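Local structure of transcription factor SPN1 (Saccharomyces cerevisiae, 3NFQ) at residues L36-R39 with I40-D44; S92-F96 with E97-S101. The protein takes part in regulating RNA polymerase II transcription, where it may act both in recruitment of TBP and in steps after that recruitment. All coordinates share one frame; numbering follows the deposited sequence.

Contact 1: residues L36-R39 with I40-D44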
loop_
_atom_site.group_PDB
_atom_site.type_symbol
_atom_site.label_atom_id
_atom_site.label_comp_id
_atom_site.label_asym_id
_atom_site.label_seq_id
_atom_site.Cartn_x
_atom_site.Cartn_y
_atom_site.Cartn_z
ATOM N N LEU A 36 -6.269 -16.995 -2.239
ATOM C CA LEU A 36 -6.346 -16.906 -3.688
ATOM C C LEU A 36 -5.818 -18.194 -4.320
ATOM O O LEU A 36 -6.487 -18.780 -5.178
ATOM C CB LEU A 36 -5.599 -15.665 -4.198
ATOM C CG LEU A 36 -5.540 -15.545 -5.748
ATOM C CD1 LEU A 36 -6.908 -15.430 -6.381
ATOM C CD2 LEU A 36 -4.689 -14.330 -6.095
ATOM N N ASN A 37 -4.633 -18.634 -3.914
ATOM C CA ASN A 37 -4.064 -19.885 -4.413
ATOM C C ASN A 37 -4.980 -21.103 -4.208
ATOM O O ASN A 37 -5.086 -21.937 -5.097
ATOM C CB ASN A 37 -2.725 -20.154 -3.763
ATOM C CG ASN A 37 -1.668 -19.213 -4.239
ATOM O OD1 ASN A 37 -1.811 -18.607 -5.296
ATOM N ND2 ASN A 37 -0.594 -19.076 -3.472
ATOM N N LYS A 38 -5.620 -21.193 -3.043
ATOM C CA LYS A 38 -6.617 -22.216 -2.771
ATOM C C LYS A 38 -7.847 -22.118 -3.691
ATOM O O LYS A 38 -8.300 -23.131 -4.245
ATOM C CB LYS A 38 -7.037 -22.095 -1.307
ATOM C CG LYS A 38 -7.777 -23.280 -0.736
ATOM C CD LYS A 38 -7.665 -23.217 0.787
ATOM C CE LYS A 38 -8.341 -24.394 1.426
ATOM N NZ LYS A 38 -8.320 -24.289 2.906
ATOM N N ARG A 39 -8.397 -20.910 -3.854
ATOM C CA ARG A 39 -9.536 -20.686 -4.740
ATOM C C ARG A 39 -9.186 -21.126 -6.161
ATOM O O ARG A 39 -10.030 -21.690 -6.861
ATOM C CB ARG A 39 -9.971 -19.210 -4.750
ATOM C CG ARG A 39 -10.974 -18.891 -5.849
ATOM C CD ARG A 39 -11.136 -17.399 -6.102
ATOM N NE ARG A 39 -12.344 -16.960 -5.432
ATOM C CZ ARG A 39 -13.451 -16.534 -6.028
ATOM N NH1 ARG A 39 -13.533 -16.435 -7.347
ATOM N NH2 ARG A 39 -14.490 -16.199 -5.280
ATOM N N ILE A 40 -7.942 -20.858 -6.560
ATOM C CA ILE A 40 -7.412 -21.249 -7.866
ATOM C C ILE A 40 -7.266 -22.777 -7.948
ATOM O O ILE A 40 -7.799 -23.411 -8.847
ATOM C CB ILE A 40 -6.044 -20.543 -8.160
ATOM C CG1 ILE A 40 -6.273 -19.077 -8.584
ATOM C CG2 ILE A 40 -5.218 -21.326 -9.208
ATOM C CD1 ILE A 40 -5.021 -18.220 -8.555
ATOM N N GLU A 41 -6.541 -23.368 -7.009
ATOM C CA GLU A 41 -6.356 -24.807 -7.018
ATOM C C GLU A 41 -7.667 -25.587 -7.005
ATOM O O GLU A 41 -7.824 -26.543 -7.765
ATOM C CB GLU A 41 -5.416 -25.232 -5.894
ATOM C CG GLU A 41 -3.950 -25.282 -6.375
ATOM C CD GLU A 41 -2.963 -24.553 -5.449
ATOM O OE1 GLU A 41 -2.974 -24.800 -4.214
ATOM O OE2 GLU A 41 -2.156 -23.732 -5.964
ATOM N N THR A 42 -8.618 -25.175 -6.177
ATOM C CA THR A 42 -9.860 -25.930 -5.986
ATOM C C THR A 42 -11.013 -25.495 -6.862
ATOM O O THR A 42 -12.009 -26.207 -6.959
ATOM C CB THR A 42 -10.348 -25.857 -4.530
ATOM O OG1 THR A 42 -10.788 -24.523 -4.242
ATOM C CG2 THR A 42 -9.240 -26.282 -3.566
ATOM N N GLY A 43 -10.908 -24.326 -7.492
ATOM C CA GLY A 43 -12.013 -23.783 -8.273
ATOM C C GLY A 43 -13.272 -23.449 -7.489
ATOM O O GLY A 43 -14.340 -23.211 -8.084
ATOM N N ASP A 44 -13.153 -23.382 -6.159
ATOM C CA ASP A 44 -14.293 -23.100 -5.274
ATOM C C ASP A 44 -14.495 -21.603 -5.084
ATOM O O ASP A 44 -13.721 -20.937 -4.393
ATOM C CB ASP A 44 -14.064 -23.773 -3.926
ATOM C CG ASP A 44 -15.211 -23.557 -2.964
ATOM O OD1 ASP A 44 -16.165 -22.797 -3.266
ATOM O OD2 ASP A 44 -15.154 -24.142 -1.875
#
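The carbonyl oxygen of K38 takes two bonds from one residue, T42, at the last turn of helix 10-42. T42 N reaches K38 O at 2.8 Å in the ordinary helical bond. T42 OG1 adds a second bond to K38 O at 2.9 Å, from above the carbonyl plane. The hydroxyl gets there because OG1 stands between its own backbone N and carbonyl carbon (chi1 69°), which turns it back down the helix. T42 OG1 is also an acceptor: D44 N donates to it at 3.3 Å, closing an ST turn. The helix ends here: G43, the first residue to leave helical angles, has positive phi, and its N makes only a weak bond to R39 O. The two bonds just before that of T42 N run from E41 N to N37 O and from I40 N to L36 O. On the flank of the helix the I40 side chain lies across L36, with I40 CD1 3.9 Å from L36 CG. L36 also touches L88 of a loop. R39 carries its chain out past the turn, its CG 3.7 Å from D44 O, which lies over one face of the guanidinium. R39 NE is held by L47 O, and D44 OD1 by S46 OG. The T42 hydroxyl thus binds K38 O in the last turn and D44 N beyond it, probably tying the exit chain to the helix end.

Contact 2: residues S92-F96 with E97-S101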
loop_
_atom_site.group_PDB
_atom_site.type_symbol
_atom_site.label_atom_id
_atom_site.label_comp_id
_atom_site.label_asym_id
_atom_site.label_seq_id
_atom_site.Cartn_x
_atom_site.Cartn_y
_atom_site.Cartn_z
ATOM N N SER A 92 -2.010 -9.396 -12.192
ATOM C CA SER A 92 -3.293 -8.987 -11.604
ATOM C C SER A 92 -3.102 -8.098 -10.362
ATOM O O SER A 92 -2.077 -8.157 -9.665
ATOM C CB SER A 92 -4.148 -10.195 -11.311
ATOM O OG SER A 92 -3.576 -10.896 -10.246
ATOM N N LEU A 93 -4.119 -7.283 -10.087
ATOM C CA LEU A 93 -4.009 -6.231 -9.128
ATOM C C LEU A 93 -5.001 -6.442 -7.973
ATOM O O LEU A 93 -5.948 -7.227 -8.116
ATOM C CB LEU A 93 -4.299 -4.923 -9.858
ATOM C CG LEU A 93 -3.183 -4.585 -10.851
ATOM C CD1 LEU A 93 -3.668 -3.473 -11.688
ATOM C CD2 LEU A 93 -1.882 -4.256 -10.043
ATOM N N PRO A 94 -4.782 -5.767 -6.841
ATOM C CA PRO A 94 -5.858 -5.866 -5.813
ATOM C C PRO A 94 -7.114 -5.199 -6.311
ATOM O O PRO A 94 -7.151 -4.603 -7.384
ATOM C CB PRO A 94 -5.283 -5.098 -4.626
ATOM C CG PRO A 94 -4.295 -4.034 -5.303
ATOM C CD PRO A 94 -3.686 -4.860 -6.433
ATOM N N SER A 95 -8.166 -5.220 -5.479
ATOM C CA SER A 95 -9.400 -4.677 -5.921
ATOM C C SER A 95 -9.287 -3.170 -6.111
ATOM O O SER A 95 -8.406 -2.501 -5.520
ATOM C CB SER A 95 -10.439 -4.965 -4.816
ATOM O OG SER A 95 -10.151 -4.227 -3.645
ATOM N N PHE A 96 -10.236 -2.622 -6.875
ATOM C CA PHE A 96 -10.331 -1.215 -7.078
ATOM C C PHE A 96 -10.419 -0.472 -5.742
ATOM O O PHE A 96 -9.811 0.583 -5.568
ATOM C CB PHE A 96 -11.594 -0.866 -7.897
ATOM C CG PHE A 96 -11.714 0.606 -8.195
ATOM C CD1 PHE A 96 -10.882 1.194 -9.124
ATOM C CD2 PHE A 96 -12.609 1.426 -7.502
ATOM C CE1 PHE A 96 -10.980 2.558 -9.438
ATOM C CE2 PHE A 96 -12.669 2.816 -7.782
ATOM C CZ PHE A 96 -11.855 3.375 -8.773
ATOM N N GLU A 97 -11.224 -1.000 -4.806
ATOM C CA GLU A 97 -11.369 -0.340 -3.517
ATOM C C GLU A 97 -10.078 -0.208 -2.718
ATOM O O GLU A 97 -9.832 0.828 -2.109
ATOM C CB GLU A 97 -12.388 -1.119 -2.662
ATOM C CG GLU A 97 -13.814 -0.964 -3.238
ATOM C CD GLU A 97 -14.088 -1.748 -4.541
ATOM O OE1 GLU A 97 -13.472 -2.820 -4.781
ATOM O OE2 GLU A 97 -14.972 -1.289 -5.300
ATOM N N ILE A 98 -9.230 -1.241 -2.775
ATOM C CA ILE A 98 -7.910 -1.168 -2.140
ATOM C C ILE A 98 -6.992 -0.159 -2.880
ATOM O O ILE A 98 -6.290 0.649 -2.256
ATOM C CB ILE A 98 -7.268 -2.560 -2.047
ATOM C CG1 ILE A 98 -7.827 -3.322 -0.851
ATOM C CG2 ILE A 98 -5.633 -2.425 -1.925
ATOM C CD1 ILE A 98 -7.659 -4.786 -0.980
ATOM N N GLN A 99 -7.010 -0.190 -4.212
ATOM C CA GLN A 99 -6.170 0.740 -4.973
ATOM C C GLN A 99 -6.568 2.172 -4.670
ATOM O O GLN A 99 -5.738 2.986 -4.335
ATOM C CB GLN A 99 -6.306 0.515 -6.467
ATOM C CG GLN A 99 -5.894 -0.887 -6.994
ATOM C CD GLN A 99 -6.134 -1.020 -8.485
ATOM O OE1 GLN A 99 -5.875 -0.091 -9.240
ATOM N NE2 GLN A 99 -6.608 -2.180 -8.925
ATOM N N LYS A 100 -7.856 2.459 -4.773
ATOM C CA LYS A 100 -8.318 3.824 -4.609
ATOM C C LYS A 100 -8.121 4.328 -3.175
ATOM O O LYS A 100 -7.693 5.474 -2.948
ATOM C CB LYS A 100 -9.790 3.894 -4.985
ATOM C CG LYS A 100 -10.196 5.324 -5.071
ATOM C CD LYS A 100 -11.706 5.451 -5.202
ATOM C CE LYS A 100 -12.012 6.911 -5.526
ATOM N NZ LYS A 100 -13.414 6.994 -6.003
ATOM N N SER A 101 -8.399 3.469 -2.198
ATOM C CA SER A 101 -8.203 3.880 -0.805
ATOM C C SER A 101 -6.758 4.143 -0.490
ATOM O O SER A 101 -6.419 5.114 0.198
ATOM C CB SER A 101 -8.700 2.825 0.176
ATOM O OG SER A 101 -10.106 2.698 0.008
HETATM O O HOH W 1 -12.902 -4.929 -2.729
#
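A serine N-cap opens helix 96-107, in the TFIIS N-terminal family region of this central SPN1 domain. S95 OG accepts from I98 N at 3.2 Å, with a fairly straight N-H...O angle of 161°. OG stands between the backbone N and the carbonyl carbon (chi1 68°), which turns it toward the I98 amide in the first turn. One water joins S95 OG to E97 OE1, 3.0 Å from each; it donates to the carboxylate. The bend in the E97 chain brings its acid back beside the cap. The regular helical ladder then starts with Q99 N to S95 O and K100 N to F96 O. Q99 adds a side-chain bond to the chain before the cap: its NE2 donates to P94 O at 2.9 Å. P94 O lies nearly in the Q99 amide plane, though the donor is tilted from the plane of the carbonyl. L93 CB sits 3.7 Å from the same NE2. A leucine in place of Q99 would probably leave P94 O without this donor and the incoming chain less firmly fixed to the first turn. P94 packs its ring crosswise on this turn, with CB 3.8 Å from I98 CG2 and CG 3.9 Å from Q99 CG. In this TFIIS-type helical bundle, Y128 of helix 121-130 touches both P94 and Q99. On another flank K100 CB lies over one face of the F96 ring, offset toward its rim, and K100 CD comes 3.8 Å from F96 CE2. Q137 and L138 of helix 136-149 also meet F96.

Overall arrangement
From the N terminus, the long helix 10-42 runs out to contact 1, where it ends and the chain turns toward helix 51-63. Helices 51-63, 69-74 and 77-85 come before contact 2, at the entry to helix 96-107. Both contacts are local and in series, neither nested nor crossed, and neither closes a long loop. Contact 1 finishes a helix at the surface, its centre about 24 Å from the centre of the chain. Its L36 touches L88 in the loop after helix 77-85, so helix 10-42 meets the approach to contact 2. Contact 2 begins a helix nearer the core and meets helices 51-63, 121-130 and 136-149. Their centres are about 20 Å apart and their nearest atoms about 6 Å, without touching.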